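Local coordinates for protein translation initiation factor eIF2B subunit beta (Schizosaccharomyces pombe, PDB 5B04) that acts as a component of the eIF2B complex, which catalyses exchange of GDP for GTP on the gamma subunit of translation initiation factor eIF2, at residues D196-S201 against L224-K229; I211-C216 against F233-A238; A272-V277 against H309-V314. All coordinates share one frame; numbering follows the deposited sequence.

Contact 1 of 3, residues D196-S201 against L224-K229; sequences DIEVQS and LRFAAK
The Phe226 ring is the platform on which Val199 and Glu198 rest. Val199 CA lies over one face, 3.9 Å from the ring centroid and 27° off the normal, a CH-pi contact made by backbone rather than side chain. On the opposite face Lys229, three residues further along the same segment, brings its NZ 3.4 Å above the ring plane, offset toward the rim. Ser201 OG stands at the edge, 3.4 Å from Phe226 CD1. At the outer end of the ring, Val199 CG1 reaches Phe226 CZ at 3.6 Å. The Glu198 side chain crosses that of Phe226 at about a right angle, its CG 3.5 Å from Phe226 CD2, with the carboxylate plane tilted 29° from the ring. Phe226 CG is anti to its own backbone N (chi1 -174°), which sets the root of the ring beside Glu198 O. Ser201 OG donates to Glu198 O at 2.6 Å, and Ser201 N binds the same oxygen, so two bonds grip this carbonyl beside the ring. Ser201 also packs against Ala227 CB. This is packing of the 3-10 segment 199-201, which follows helix 193-197, on helix 218-228 in the outer layer of a Rossmann-like alpha/beta domain.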
# COMPACT_ATOMS: atom_id res chain seq x y z
N ASP C 196 10.09 -27.14 10.25
CA ASP C 196 9.85 -27.11 8.81
C ASP C 196 8.96 -25.94 8.38
O ASP C 196 8.57 -25.85 7.21
CB ASP C 196 9.25 -28.43 8.34
CG ASP C 196 8.17 -28.95 9.27
OD1 ASP C 196 7.40 -28.12 9.81
OD2 ASP C 196 8.09 -30.18 9.46
N ILE C 197 8.65 -25.05 9.31
CA ILE C 197 7.95 -23.81 8.98
C ILE C 197 8.96 -22.68 8.79
O ILE C 197 8.87 -21.91 7.84
CB ILE C 197 6.92 -23.42 10.06
CG1 ILE C 197 5.59 -24.13 9.80
CG2 ILE C 197 6.69 -21.91 10.08
CD1 ILE C 197 4.47 -23.70 10.74
N GLU C 198 9.92 -22.62 9.71
CA GLU C 198 10.93 -21.56 9.71
C GLU C 198 11.78 -21.55 8.44
O GLU C 198 12.33 -20.51 8.06
CB GLU C 198 11.83 -21.69 10.94
CG GLU C 198 12.66 -22.96 10.97
CD GLU C 198 13.40 -23.15 12.27
OE1 GLU C 198 13.36 -22.23 13.12
OE2 GLU C 198 14.03 -24.21 12.46
N VAL C 199 11.88 -22.70 7.78
CA VAL C 199 12.72 -22.82 6.59
C VAL C 199 12.10 -22.12 5.38
O VAL C 199 12.78 -21.88 4.38
CB VAL C 199 12.97 -24.30 6.23
CG1 VAL C 199 13.69 -25.00 7.37
CG2 VAL C 199 11.66 -25.00 5.91
N GLN C 200 10.82 -21.79 5.48
CA GLN C 200 10.11 -21.12 4.39
C GLN C 200 10.31 -19.61 4.47
O GLN C 200 9.79 -18.87 3.63
CB GLN C 200 8.62 -21.46 4.43
CG GLN C 200 8.33 -22.94 4.53
CD GLN C 200 6.85 -23.24 4.70
OE1 GLN C 200 6.02 -22.83 3.89
NE2 GLN C 200 6.51 -23.94 5.78
N SER C 201 11.07 -19.17 5.46
CA SER C 201 11.31 -17.74 5.67
C SER C 201 12.22 -17.15 4.61
O SER C 201 12.20 -15.95 4.36
CB SER C 201 11.91 -17.51 7.06
OG SER C 201 13.15 -18.17 7.19
N LEU C 224 11.32 -15.84 11.98
CA LEU C 224 12.17 -14.66 11.87
C LEU C 224 13.65 -14.99 12.08
O LEU C 224 14.50 -14.57 11.30
CB LEU C 224 11.74 -13.59 12.88
CG LEU C 224 10.34 -13.00 12.70
CD1 LEU C 224 10.02 -12.05 13.85
CD2 LEU C 224 10.23 -12.28 11.37
N ARG C 225 13.94 -15.75 13.13
CA ARG C 225 15.32 -16.05 13.50
C ARG C 225 16.02 -16.97 12.51
O ARG C 225 17.24 -16.95 12.39
CB ARG C 225 15.37 -16.66 14.91
CG ARG C 225 14.85 -15.73 15.99
CD ARG C 225 14.75 -16.43 17.34
NE ARG C 225 16.06 -16.73 17.90
CZ ARG C 225 16.24 -17.29 19.09
NH1 ARG C 225 15.20 -17.62 19.84
NH2 ARG C 225 17.47 -17.53 19.54
N PHE C 226 15.24 -17.77 11.79
CA PHE C 226 15.82 -18.68 10.80
C PHE C 226 16.33 -17.90 9.59
O PHE C 226 17.35 -18.25 9.00
CB PHE C 226 14.80 -19.73 10.35
CG PHE C 226 15.37 -20.77 9.43
CD1 PHE C 226 15.39 -20.57 8.06
CD2 PHE C 226 15.88 -21.95 9.94
CE1 PHE C 226 15.92 -21.52 7.21
CE2 PHE C 226 16.41 -22.91 9.09
CZ PHE C 226 16.43 -22.70 7.73
N ALA C 227 15.61 -16.84 9.23
CA ALA C 227 16.03 -15.98 8.13
C ALA C 227 17.10 -15.00 8.62
O ALA C 227 17.85 -14.43 7.82
CB ALA C 227 14.85 -15.23 7.55
N ALA C 228 17.16 -14.82 9.93
CA ALA C 228 18.03 -13.82 10.54
C ALA C 228 19.50 -14.22 10.54
O ALA C 228 20.38 -13.37 10.61
CB ALA C 228 17.58 -13.53 11.96
N LYS C 229 19.76 -15.53 10.47
CA LYS C 229 21.13 -16.03 10.50
C LYS C 229 21.92 -15.56 9.28
O LYS C 229 23.10 -15.22 9.38
CB LYS C 229 21.15 -17.55 10.56
CG LYS C 229 20.65 -18.14 11.87
CD LYS C 229 20.29 -19.62 11.71
CE LYS C 229 19.94 -19.95 10.27
NZ LYS C 229 19.40 -21.33 10.11

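Contact 2 of 3, residues I211-C216 against F233-A238; sequences ILTQGC and FSVIVA
Ile211 and Val235 begin a run of four parallel bridges, continued by Leu212 with Ile236, Thr213 with Val237 and Gln214 with Ala238. The close-knit part is the backbone ladder. Ile211 is gripped through both its amide and its carbonyl: its N donates to Ser234 O, and its O accepts from Ile236 N at 2.7 Å. Thr213 repeats the pattern. Its N reaches Ile236 O at 2.9 Å in an almost straight bond (177° at the hydrogen), and its O accepts from Ala238 N. Gly215 N, just past the strand, adds a last rung to Ala238 O.

Strands 210-214 and 234-238, joined by helix 218-228, form a beta-alpha-beta unit of the parallel sheet in this Rossmann-like domain; the axes of the segments 211-214 and 234-238 run parallel, at 22° to each other. The face carrying Thr213, Val235 and Val237 looks toward that helix, with Val220 against Thr213 and Leu224 against Val235. Here Thr213 and Val237 lie side by side, their CG2 methyls 3.8 Å apart. Thr213 OG1, anti to the backbone N (chi1 -169°), is turned to a hydrogen bond with Ile281 O of strand 279-282, while its methyl serves the valines.

On the other face Leu212 CD1 meets Ile236 CG2 at 3.9 Å, the two side chains crossing at a slant, and Ile273 of helix 270-273 touches both. Gln214 CG packs on Ala238 CB at 3.7 Å.

The looser side is the beginning of strand 234-238. Ser234, partly exposed, gives its carbonyl to the ladder, but its side chain comes no nearer than 5.2 Å to residues 211-216. Phe233 just before it has a ring whose edge meets Val235 CG2 and which packs on Leu224 and Ala227 of the helix.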
# COMPACT_ATOMS: atom_id res chain seq x y z
N ILE C 211 9.40 -5.69 8.87
CA ILE C 211 8.32 -6.62 9.19
C ILE C 211 7.57 -6.21 10.45
O ILE C 211 8.18 -5.99 11.50
CB ILE C 211 8.85 -8.05 9.37
CG1 ILE C 211 9.69 -8.46 8.17
CG2 ILE C 211 7.70 -9.02 9.60
CD1 ILE C 211 8.94 -8.38 6.85
N LEU C 212 6.25 -6.10 10.35
CA LEU C 212 5.42 -5.81 11.51
C LEU C 212 4.82 -7.08 12.07
O LEU C 212 4.20 -7.86 11.35
CB LEU C 212 4.31 -4.82 11.17
CG LEU C 212 3.31 -4.56 12.29
CD1 LEU C 212 4.00 -3.92 13.49
CD2 LEU C 212 2.15 -3.71 11.82
N THR C 213 5.00 -7.30 13.37
CA THR C 213 4.38 -8.42 14.05
C THR C 213 3.79 -7.94 15.37
O THR C 213 4.11 -6.84 15.84
CB THR C 213 5.38 -9.56 14.32
OG1 THR C 213 4.68 -10.73 14.74
CG2 THR C 213 6.39 -9.15 15.38
N GLN C 214 2.92 -8.75 15.96
CA GLN C 214 2.29 -8.38 17.22
C GLN C 214 2.28 -9.55 18.20
O GLN C 214 2.16 -10.70 17.79
CB GLN C 214 0.86 -7.88 16.98
CG GLN C 214 0.26 -7.15 18.16
CD GLN C 214 -1.25 -7.10 18.10
OE1 GLN C 214 -1.86 -6.09 18.45
NE2 GLN C 214 -1.86 -8.20 17.67
N GLY C 215 2.40 -9.23 19.48
CA GLY C 215 2.38 -10.24 20.52
C GLY C 215 3.54 -11.20 20.42
O GLY C 215 4.55 -10.91 19.79
N CYS C 216 3.40 -12.36 21.05
CA CYS C 216 4.45 -13.37 21.04
C CYS C 216 3.98 -14.65 20.38
O CYS C 216 2.95 -15.22 20.75
CB CYS C 216 4.92 -13.65 22.47
SG CYS C 216 3.58 -13.92 23.65
N PHE C 233 17.53 -7.90 8.68
CA PHE C 233 16.37 -7.07 8.38
C PHE C 233 15.85 -6.41 9.65
O PHE C 233 16.52 -6.42 10.69
CB PHE C 233 15.27 -7.91 7.72
CG PHE C 233 14.94 -9.18 8.45
CD1 PHE C 233 15.63 -10.35 8.18
CD2 PHE C 233 13.95 -9.20 9.41
CE1 PHE C 233 15.34 -11.52 8.85
CE2 PHE C 233 13.64 -10.37 10.09
CZ PHE C 233 14.34 -11.53 9.81
N SER C 234 14.65 -5.83 9.58
CA SER C 234 14.07 -5.14 10.72
C SER C 234 12.69 -5.70 11.07
O SER C 234 11.92 -6.07 10.19
CB SER C 234 13.97 -3.64 10.44
OG SER C 234 15.25 -3.08 10.18
N VAL C 235 12.40 -5.74 12.36
CA VAL C 235 11.09 -6.19 12.83
C VAL C 235 10.52 -5.22 13.86
O VAL C 235 11.17 -4.89 14.85
CB VAL C 235 11.16 -7.60 13.46
CG1 VAL C 235 9.88 -7.92 14.22
CG2 VAL C 235 11.41 -8.65 12.38
N ILE C 236 9.30 -4.76 13.61
CA ILE C 236 8.58 -3.95 14.58
C ILE C 236 7.63 -4.84 15.37
O ILE C 236 6.72 -5.45 14.81
CB ILE C 236 7.78 -2.81 13.91
CG1 ILE C 236 8.72 -1.89 13.12
CG2 ILE C 236 7.02 -2.02 14.95
CD1 ILE C 236 8.02 -0.72 12.47
N VAL C 237 7.86 -4.93 16.68
CA VAL C 237 7.02 -5.76 17.53
C VAL C 237 6.03 -4.92 18.31
O VAL C 237 6.40 -4.18 19.22
CB VAL C 237 7.87 -6.59 18.52
CG1 VAL C 237 6.96 -7.38 19.45
CG2 VAL C 237 8.81 -7.51 17.78
N ALA C 238 4.76 -5.04 17.95
CA ALA C 238 3.69 -4.41 18.72
C ALA C 238 3.38 -5.27 19.93
O ALA C 238 3.02 -6.44 19.78
CB ALA C 238 2.45 -4.21 17.86

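Contact 3 of 3, residues A272-V277 against H309-V314; sequences AIMSRV and HATPVV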
# COMPACT_ATOMS: atom_id res chain seq x y z
N ALA C 272 0.56 4.33 12.62
CA ALA C 272 1.52 5.39 12.33
C ALA C 272 2.74 4.90 11.54
O ALA C 272 3.31 5.65 10.75
CB ALA C 272 1.97 6.05 13.62
N ILE C 273 3.13 3.65 11.76
CA ILE C 273 4.34 3.12 11.15
C ILE C 273 4.06 2.17 9.99
O ILE C 273 4.98 1.65 9.37
CB ILE C 273 5.22 2.39 12.19
CG1 ILE C 273 4.37 1.44 13.04
CG2 ILE C 273 5.90 3.40 13.10
CD1 ILE C 273 4.33 0.01 12.52
N MET C 274 2.78 1.96 9.69
CA MET C 274 2.37 1.01 8.66
C MET C 274 2.87 1.39 7.27
O MET C 274 3.07 0.53 6.42
CB MET C 274 0.84 0.89 8.64
CG MET C 274 0.33 -0.40 8.03
SD MET C 274 0.61 -1.81 9.11
CE MET C 274 1.55 -2.87 8.03
N SER C 275 3.09 2.68 7.06
CA SER C 275 3.48 3.19 5.74
C SER C 275 4.87 2.74 5.32
O SER C 275 5.19 2.74 4.13
CB SER C 275 3.41 4.72 5.74
OG SER C 275 4.30 5.28 6.69
N ARG C 276 5.70 2.35 6.28
CA ARG C 276 7.06 1.91 5.99
C ARG C 276 7.22 0.42 6.26
O ARG C 276 8.34 -0.08 6.39
CB ARG C 276 8.07 2.71 6.81
CG ARG C 276 7.88 4.21 6.74
CD ARG C 276 8.22 4.78 5.37
NE ARG C 276 9.56 5.36 5.33
CZ ARG C 276 10.61 4.77 4.76
NH1 ARG C 276 10.48 3.59 4.18
NH2 ARG C 276 11.79 5.38 4.77
N VAL C 277 6.10 -0.30 6.34
CA VAL C 277 6.13 -1.74 6.58
C VAL C 277 5.87 -2.51 5.29
O VAL C 277 4.90 -2.24 4.58
CB VAL C 277 5.10 -2.16 7.64
CG1 VAL C 277 5.09 -3.67 7.79
CG2 VAL C 277 5.39 -1.49 8.97
N HIS C 309 -3.18 0.31 4.18
CA HIS C 309 -1.91 0.71 3.58
C HIS C 309 -1.48 -0.27 2.49
O HIS C 309 -0.35 -0.20 1.99
CB HIS C 309 -0.82 0.80 4.65
CG HIS C 309 -1.04 1.88 5.66
ND1 HIS C 309 -0.09 2.84 5.95
CD2 HIS C 309 -2.11 2.16 6.44
CE1 HIS C 309 -0.57 3.66 6.87
NE2 HIS C 309 -1.79 3.27 7.19
N ALA C 310 -2.39 -1.16 2.12
CA ALA C 310 -2.14 -2.19 1.10
C ALA C 310 -0.92 -3.04 1.43
O ALA C 310 -0.14 -3.40 0.55
CB ALA C 310 -1.98 -1.54 -0.27
N THR C 311 -0.76 -3.37 2.71
CA THR C 311 0.35 -4.21 3.16
C THR C 311 -0.11 -5.65 3.35
O THR C 311 -1.11 -5.90 4.03
CB THR C 311 0.96 -3.68 4.47
OG1 THR C 311 1.41 -2.33 4.28
CG2 THR C 311 2.13 -4.54 4.90
N PRO C 312 0.62 -6.60 2.75
CA PRO C 312 0.31 -8.04 2.84
C PRO C 312 0.29 -8.56 4.27
O PRO C 312 1.15 -8.20 5.08
CB PRO C 312 1.44 -8.69 2.04
CG PRO C 312 1.90 -7.64 1.10
CD PRO C 312 1.76 -6.35 1.85
N VAL C 313 -0.69 -9.41 4.58
CA VAL C 313 -0.78 -10.04 5.89
C VAL C 313 -0.47 -11.53 5.78
O VAL C 313 -1.20 -12.28 5.13
CB VAL C 313 -2.17 -9.86 6.52
CG1 VAL C 313 -2.31 -10.72 7.77
CG2 VAL C 313 -2.42 -8.40 6.84
N VAL C 314 0.63 -11.95 6.41
CA VAL C 314 1.03 -13.35 6.39
C VAL C 314 0.80 -13.98 7.76
O VAL C 314 1.01 -13.35 8.79
CB VAL C 314 2.52 -13.50 6.00
CG1 VAL C 314 2.80 -14.92 5.55
CG2 VAL C 314 2.88 -12.52 4.91
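Met274 is the first residue of 272-277 to engage the second segment, and it does so twice. Its CB sits over the centre of one face of the His309 imidazole, 3.5 Å from the ring centroid and only 12° off the normal, a CH-pi contact. With CG anti to the backbone N (chi1 -158°), Met274 CG lies 3.6 Å from His309 CG. Bends at chi2 and chi3 then bring the terminal methyl to the next partner, Met274 CE standing 3.6 Å from Thr311 CG2. Ser275 comes next, with its CB in the imidazole plane at the ring edge, 4.0 Å from His309 ND1; its backbone N is also near ND1, but the angle is too poor for a hydrogen bond. Val277 closes the walk, its CG1 4.2 Å from Thr311 CG2. Val277 O approaches Thr311 OG1 at 3.5 Å, a contact and not a hydrogen bond.

Between His309 and Thr311 lies Ala310, at positive phi the C-prime residue of the Schellman motif that ends helix 299-308. Ser389 and Phe123 of an eIF2B delta subunit pack on Ala272 and Ile273. Phe271 of helix 270-273 packs edge-to-face with His309, Leu212 of strand 210-214 touches Met274 and Val277, and the chain beyond Thr311 runs into strand 313-316, whose Val314 bonds to strand 279-282.

Contact 2 is the buried core, a pair of strands inside the sheet. Helix 218-228 of contact 1 packs on one face of that sheet and residues 272-277 of contact 3 on the other, while residues 313-314 join the sheet itself. Contact 1 is partly buried and belongs to the helical layer; contact 3 is buried too, but adjoins delta chains and a second copy of the beta subunit. Contacts 1 and 3 do not touch, their nearest atoms being about 8 Å apart. Chemistry follows position: cross-strand backbone hydrogen bonds hold contact 2, whereas contacts 1 and 3 rely on packing over an aromatic ring, phenyl in one and imidazole in the other.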